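Local coordinates for uncharacterized conserved protein (Methanococcus maripaludis S2, PDB 3C2Q) that catalyses the conversion of L-ornithine to L-proline with release of ammonia, using NAD(+) as cofactor, at residues Arg118-Met123 with Lys336-Leu341; Ile297-Val302 with Arg315-Ala320. All blocks are in the same frame, centred on the assembly; numbering follows the deposited sequence.

Interaction 1 (Arg118-Met123 with Lys336-Leu341)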
loop_
_atom_site.group_PDB
_atom_site.type_symbol
_atom_site.label_atom_id
_atom_site.label_comp_id
_atom_site.label_asym_id
_atom_site.label_seq_id
_atom_site.Cartn_x
_atom_site.Cartn_y
_atom_site.Cartn_z
ATOM N N ARG B 118 -7.714 18.410 -16.038
ATOM C CA ARG B 118 -8.033 19.479 -15.082
ATOM C C ARG B 118 -6.815 20.174 -14.475
ATOM O O ARG B 118 -6.800 21.418 -14.352
ATOM C CB ARG B 118 -8.880 18.943 -13.950
ATOM C CG ARG B 118 -10.335 19.286 -14.054
ATOM C CD ARG B 118 -11.230 18.116 -14.382
ATOM N NE ARG B 118 -11.778 17.391 -13.229
ATOM C CZ ARG B 118 -11.843 17.810 -11.959
ATOM N NH1 ARG B 118 -11.391 18.996 -11.607
ATOM N NH2 ARG B 118 -12.373 17.013 -11.025
ATOM N N ILE B 119 -5.823 19.388 -14.040
ATOM C CA ILE B 119 -4.556 19.947 -13.512
ATOM C C ILE B 119 -3.823 20.753 -14.576
ATOM O O ILE B 119 -3.302 21.851 -14.285
ATOM C CB ILE B 119 -3.603 18.837 -12.927
ATOM C CG1 ILE B 119 -4.207 18.232 -11.643
ATOM C CG2 ILE B 119 -2.189 19.367 -12.704
ATOM C CD1 ILE B 119 -3.643 16.837 -11.327
ATOM N N ALA B 120 -3.778 20.223 -15.794
ATOM C CA ALA B 120 -3.081 20.927 -16.883
ATOM C C ALA B 120 -3.774 22.284 -17.220
ATOM O O ALA B 120 -3.099 23.287 -17.431
ATOM C CB ALA B 120 -3.007 20.048 -18.123
ATOM N N LYS B 121 -5.105 22.298 -17.231
ATOM C CA LYS B 121 -5.849 23.546 -17.478
ATOM C C LYS B 121 -5.529 24.589 -16.394
ATOM O O LYS B 121 -5.276 25.774 -16.700
ATOM C CB LYS B 121 -7.349 23.307 -17.514
ATOM C CG LYS B 121 -8.162 24.606 -17.799
ATOM C CD LYS B 121 -8.144 24.930 -19.303
ATOM C CE LYS B 121 -8.007 26.442 -19.593
ATOM N NZ LYS B 121 -7.410 26.664 -20.967
ATOM N N GLU B 122 -5.559 24.159 -15.130
ATOM C CA GLU B 122 -5.206 25.056 -14.049
ATOM C C GLU B 122 -3.758 25.562 -14.111
ATOM O O GLU B 122 -3.512 26.760 -13.894
ATOM C CB GLU B 122 -5.535 24.440 -12.690
ATOM C CG GLU B 122 -5.899 25.502 -11.678
ATOM C CD GLU B 122 -6.390 24.943 -10.351
ATOM O OE1 GLU B 122 -6.746 23.725 -10.290
ATOM O OE2 GLU B 122 -6.421 25.741 -9.370
HETATM N N MSE B 123 -2.797 24.688 -14.416
HETATM C CA MSE B 123 -1.406 25.117 -14.540
HETATM C C MSE B 123 -1.249 26.150 -15.689
HETATM O O MSE B 123 -0.483 27.103 -15.590
HETATM C CB MSE B 123 -0.488 23.930 -14.822
HETATM C CG MSE B 123 -0.371 22.934 -13.653
HETATM SE SE MSE B 123 0.732 21.429 -14.235
HETATM C CE MSE B 123 2.465 22.266 -14.525
ATOM N N LYS B 336 2.238 16.180 -22.172
ATOM C CA LYS B 336 1.519 16.116 -23.456
ATOM C C LYS B 336 0.277 17.002 -23.431
ATOM O O LYS B 336 -0.021 17.675 -24.412
ATOM C CB LYS B 336 1.149 14.684 -23.819
ATOM C CG LYS B 336 2.324 13.801 -24.118
ATOM C CD LYS B 336 1.839 12.405 -24.552
ATOM C CE LYS B 336 2.875 11.321 -24.296
ATOM N NZ LYS B 336 4.102 11.498 -25.125
ATOM N N GLU B 337 -0.439 17.024 -22.301
ATOM C CA GLU B 337 -1.654 17.812 -22.189
ATOM C C GLU B 337 -1.344 19.329 -22.178
ATOM O O GLU B 337 -2.067 20.122 -22.809
ATOM C CB GLU B 337 -2.468 17.371 -20.967
ATOM C CG GLU B 337 -3.822 18.069 -20.783
ATOM C CD GLU B 337 -4.818 17.889 -21.948
ATOM O OE1 GLU B 337 -4.597 17.049 -22.844
ATOM O OE2 GLU B 337 -5.823 18.634 -21.956
ATOM N N LEU B 338 -0.279 19.723 -21.470
ATOM C CA LEU B 338 0.214 21.109 -21.472
ATOM C C LEU B 338 0.617 21.535 -22.911
ATOM O O LEU B 338 0.259 22.622 -23.357
ATOM C CB LEU B 338 1.402 21.263 -20.506
ATOM C CG LEU B 338 1.153 21.067 -18.996
ATOM C CD1 LEU B 338 2.483 20.995 -18.204
ATOM C CD2 LEU B 338 0.242 22.159 -18.476
ATOM N N GLU B 339 1.330 20.668 -23.629
ATOM C CA GLU B 339 1.687 20.934 -25.036
ATOM C C GLU B 339 0.451 21.072 -25.940
ATOM O O GLU B 339 0.415 21.960 -26.807
ATOM C CB GLU B 339 2.679 19.892 -25.552
ATOM C CG GLU B 339 4.018 19.966 -24.816
ATOM C CD GLU B 339 4.950 18.812 -25.142
ATOM O OE1 GLU B 339 4.458 17.679 -25.338
ATOM O OE2 GLU B 339 6.177 19.019 -25.159
ATOM N N ARG B 340 -0.569 20.247 -25.706
ATOM C CA ARG B 340 -1.866 20.361 -26.409
ATOM C C ARG B 340 -2.522 21.733 -26.199
ATOM O O ARG B 340 -2.957 22.373 -27.173
ATOM C CB ARG B 340 -2.831 19.242 -25.979
ATOM C CG ARG B 340 -4.062 19.061 -26.886
ATOM C CD ARG B 340 -5.120 18.097 -26.290
ATOM N NE ARG B 340 -5.737 18.639 -25.074
ATOM C CZ ARG B 340 -6.709 19.555 -25.049
ATOM N NH1 ARG B 340 -7.214 20.044 -26.176
ATOM N NH2 ARG B 340 -7.183 19.987 -23.894
ATOM N N LEU B 341 -2.608 22.171 -24.937
ATOM C CA LEU B 341 -3.142 23.492 -24.588
ATOM C C LEU B 341 -2.357 24.660 -25.194
ATOM O O LEU B 341 -2.959 25.647 -25.615
ATOM C CB LEU B 341 -3.228 23.689 -23.069
ATOM C CG LEU B 341 -4.167 22.797 -22.277
ATOM C CD1 LEU B 341 -4.012 23.052 -20.759
ATOM C CD2 LEU B 341 -5.610 22.977 -22.734
#
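A120 sits at the middle of this helix-helix contact, with three side chains of 336-341 around it. Its CB points toward the other helix and lies 3.4 Å from E337 CG. L338 uses both branches. Its CD2 is 3.9 Å from A120 CB and also packs on A120 O. Its CD1 meets the methyl CE of M123, a selenomethionine, at 3.9 Å. The M123 and L338 side chains cross at about a right angle. The M123 chain is bent at its last torsion (chi3 65°), which places CE beside L338. L341 comes over the backbone of A120, with CD1 3.5 Å from A120 O. The same methyl touches K121 N at the margin of the contact.

No hydrogen bond links the two segments. E337 offers carbon to A120: its CG is anti to the backbone N (chi1 -176°), and CB and CG both face the A120 methyl. Its carboxylate is held within its own helix by R340, side-on and with two nitrogens. R340 NE bonds E337 OE1 at 3.0 Å, and R340 NH2 bonds E337 OE2 at 2.7 Å. Both oxygens are met on the syn side and in the guanidinium plane, but the nitrogens lie well out of the carboxylate plane. This two-pronged salt bridge would limit the turn of the carboxylate.

The segment axes come within 9.2 Å at a crossing angle of -51°, and the CA atoms are nearest at A120. On helix 327-342, L334 continues the packing against I119, A120 and M123. Y163, from a loop, touches both M123 and L338, and M123 also reaches M276 and I278 of strand 276-280. Helix 112-133, just before the first strand of the parallel Rossmann sheet, packs on both that sheet and helix 327-342, which follows its last strand.

Interaction 2 (Ile297-Val302 with Arg315-Ala320)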
loop_
_atom_site.group_PDB
_atom_site.type_symbol
_atom_site.label_atom_id
_atom_site.label_comp_id
_atom_site.label_asym_id
_atom_site.label_seq_id
_atom_site.Cartn_x
_atom_site.Cartn_y
_atom_site.Cartn_z
ATOM N N ILE B 297 -3.804 27.903 -0.905
ATOM C CA ILE B 297 -2.963 27.569 -2.057
ATOM C C ILE B 297 -3.443 26.208 -2.584
ATOM O O ILE B 297 -3.585 25.255 -1.818
ATOM C CB ILE B 297 -1.475 27.517 -1.686
ATOM C CG1 ILE B 297 -1.035 28.838 -1.027
ATOM C CG2 ILE B 297 -0.583 27.168 -2.929
ATOM C CD1 ILE B 297 0.436 28.848 -0.637
ATOM N N LYS B 298 -3.732 26.141 -3.875
ATOM C CA LYS B 298 -4.132 24.873 -4.490
ATOM C C LYS B 298 -2.991 23.824 -4.283
ATOM O O LYS B 298 -1.829 24.051 -4.602
ATOM C CB LYS B 298 -4.472 25.125 -5.972
ATOM C CG LYS B 298 -4.790 23.892 -6.802
ATOM C CD LYS B 298 -6.325 23.647 -6.899
ATOM C CE LYS B 298 -6.630 22.170 -7.021
ATOM N NZ LYS B 298 -7.533 21.915 -8.196
ATOM N N THR B 299 -3.339 22.681 -3.717
ATOM C CA THR B 299 -2.342 21.707 -3.291
ATOM C C THR B 299 -2.695 20.380 -3.956
ATOM O O THR B 299 -3.814 19.900 -3.807
ATOM C CB THR B 299 -2.435 21.542 -1.778
ATOM O OG1 THR B 299 -2.276 22.835 -1.183
ATOM C CG2 THR B 299 -1.346 20.622 -1.249
ATOM N N VAL B 300 -1.749 19.815 -4.696
ATOM C CA VAL B 300 -1.959 18.526 -5.394
ATOM C C VAL B 300 -0.852 17.574 -4.950
ATOM O O VAL B 300 0.337 17.908 -5.023
ATOM C CB VAL B 300 -1.921 18.684 -6.942
ATOM C CG1 VAL B 300 -2.133 17.299 -7.650
ATOM C CG2 VAL B 300 -2.992 19.651 -7.405
ATOM N N CYS B 301 -1.241 16.416 -4.434
ATOM C CA CYS B 301 -0.250 15.463 -3.947
ATOM C C CYS B 301 -0.362 14.171 -4.757
ATOM O O CYS B 301 -1.394 13.478 -4.734
ATOM C CB CYS B 301 -0.461 15.174 -2.457
ATOM S SG CYS B 301 0.773 13.998 -1.778
ATOM N N VAL B 302 0.689 13.906 -5.503
ATOM C CA VAL B 302 0.779 12.774 -6.433
ATOM C C VAL B 302 1.728 11.731 -5.858
ATOM O O VAL B 302 2.917 12.026 -5.608
ATOM C CB VAL B 302 1.348 13.211 -7.799
ATOM C CG1 VAL B 302 1.192 12.036 -8.800
ATOM C CG2 VAL B 302 0.567 14.444 -8.375
ATOM N N ARG B 315 -2.067 15.084 8.833
ATOM C CA ARG B 315 -1.224 16.051 9.534
ATOM C C ARG B 315 -1.623 17.521 9.228
ATOM O O ARG B 315 -0.825 18.468 9.436
ATOM C CB ARG B 315 0.234 15.764 9.241
ATOM C CG ARG B 315 0.706 14.512 9.974
ATOM C CD ARG B 315 1.894 13.913 9.323
ATOM N NE ARG B 315 2.402 12.776 10.112
ATOM C CZ ARG B 315 1.916 11.536 10.061
ATOM N NH1 ARG B 315 0.899 11.273 9.253
ATOM N NH2 ARG B 315 2.477 10.561 10.796
ATOM N N GLY B 316 -2.836 17.723 8.730
ATOM C CA GLY B 316 -3.389 19.081 8.666
ATOM C C GLY B 316 -3.644 19.661 7.297
ATOM O O GLY B 316 -4.433 20.589 7.167
ATOM N N THR B 317 -2.972 19.126 6.268
ATOM C CA THR B 317 -3.097 19.604 4.910
ATOM C C THR B 317 -4.342 18.961 4.270
ATOM O O THR B 317 -4.283 18.206 3.300
ATOM C CB THR B 317 -1.746 19.388 4.144
ATOM O OG1 THR B 317 -0.707 20.054 4.880
ATOM C CG2 THR B 317 -1.762 19.964 2.702
ATOM N N SER B 318 -5.497 19.329 4.811
ATOM C CA SER B 318 -6.754 18.704 4.418
ATOM C C SER B 318 -7.285 19.252 3.087
ATOM O O SER B 318 -8.175 18.641 2.497
ATOM C CB SER B 318 -7.779 18.885 5.532
ATOM O OG SER B 318 -7.989 20.275 5.749
ATOM N N GLN B 319 -6.728 20.359 2.601
ATOM C CA GLN B 319 -7.082 20.892 1.271
ATOM C C GLN B 319 -6.445 20.123 0.080
ATOM O O GLN B 319 -6.750 20.391 -1.087
ATOM C CB GLN B 319 -6.766 22.408 1.175
ATOM C CG GLN B 319 -5.270 22.810 0.910
ATOM C CD GLN B 319 -4.379 22.785 2.193
ATOM O OE1 GLN B 319 -4.805 22.370 3.289
ATOM N NE2 GLN B 319 -3.147 23.208 2.039
ATOM N N ALA B 320 -5.545 19.187 0.374
ATOM C CA ALA B 320 -4.808 18.491 -0.679
ATOM C C ALA B 320 -5.755 17.701 -1.574
ATOM O O ALA B 320 -6.708 17.055 -1.110
ATOM C CB ALA B 320 -3.750 17.575 -0.074
HETATM O O HOH W 1 -6.092 22.506 -2.785
#
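T299 carries the contact with both branches of its side chain, one polar and one apolar. Its OG1 stands beside the backbone N (chi1 -56°) and donates to I297 O at 2.8 Å, from above the carbonyl plane. The same oxygen accepts a weak bond from Q319 NE2 at 3.4 Å. Q319 OE1 has a weak bond of its own, to N31.

A water adds a second polar link. It accepts from T299 N at 2.9 Å and donates to Q319 O at 2.8 Å. T299 O makes a CA-H...O contact with A320 CA, at 3.6 Å.

The apolar side is small. T299 CG2 meets T317 CG2 at 4.0 Å, the two side chains crossing at about a right angle, and A320 CB at 4.1 Å. The type I turn T317-A320 ends the Rossmann beta-alpha-beta crossover from strand 298-303 through helix 306-314 to strand 321-324.

With an alanine in place of T299, I297 O and Q319 NE2 would probably lose their hydroxyl partner, and a gap would be likely to open against T317 and A320.

The chemistry implies a sparsely bonded, buried joint: one hydroxyl and one water bridge backbone and amide beside the pairing of T299 with I321.

How the interactions relate
From the N terminus, the chain meets 118-123 first, then 297-302, 315-320 and finally 336-341. The two contacts therefore nest and do not cross. Interaction 1 closes a loop of 212 residues and brings helix 112-133 and the C-terminal helix 327-342 together. Interaction 2 lies within that loop and closes one of 12 residues, most of them helix 306-314, within the beta-alpha-beta crossover between strands 298-303 and 321-324. The contacts are also in touch directly. E122 OE1 forms a salt bridge with K298 NZ at 2.9 Å, and I119 CD1 packs on V300 CG1. Helix 112-133 is thereby tied to the sheet.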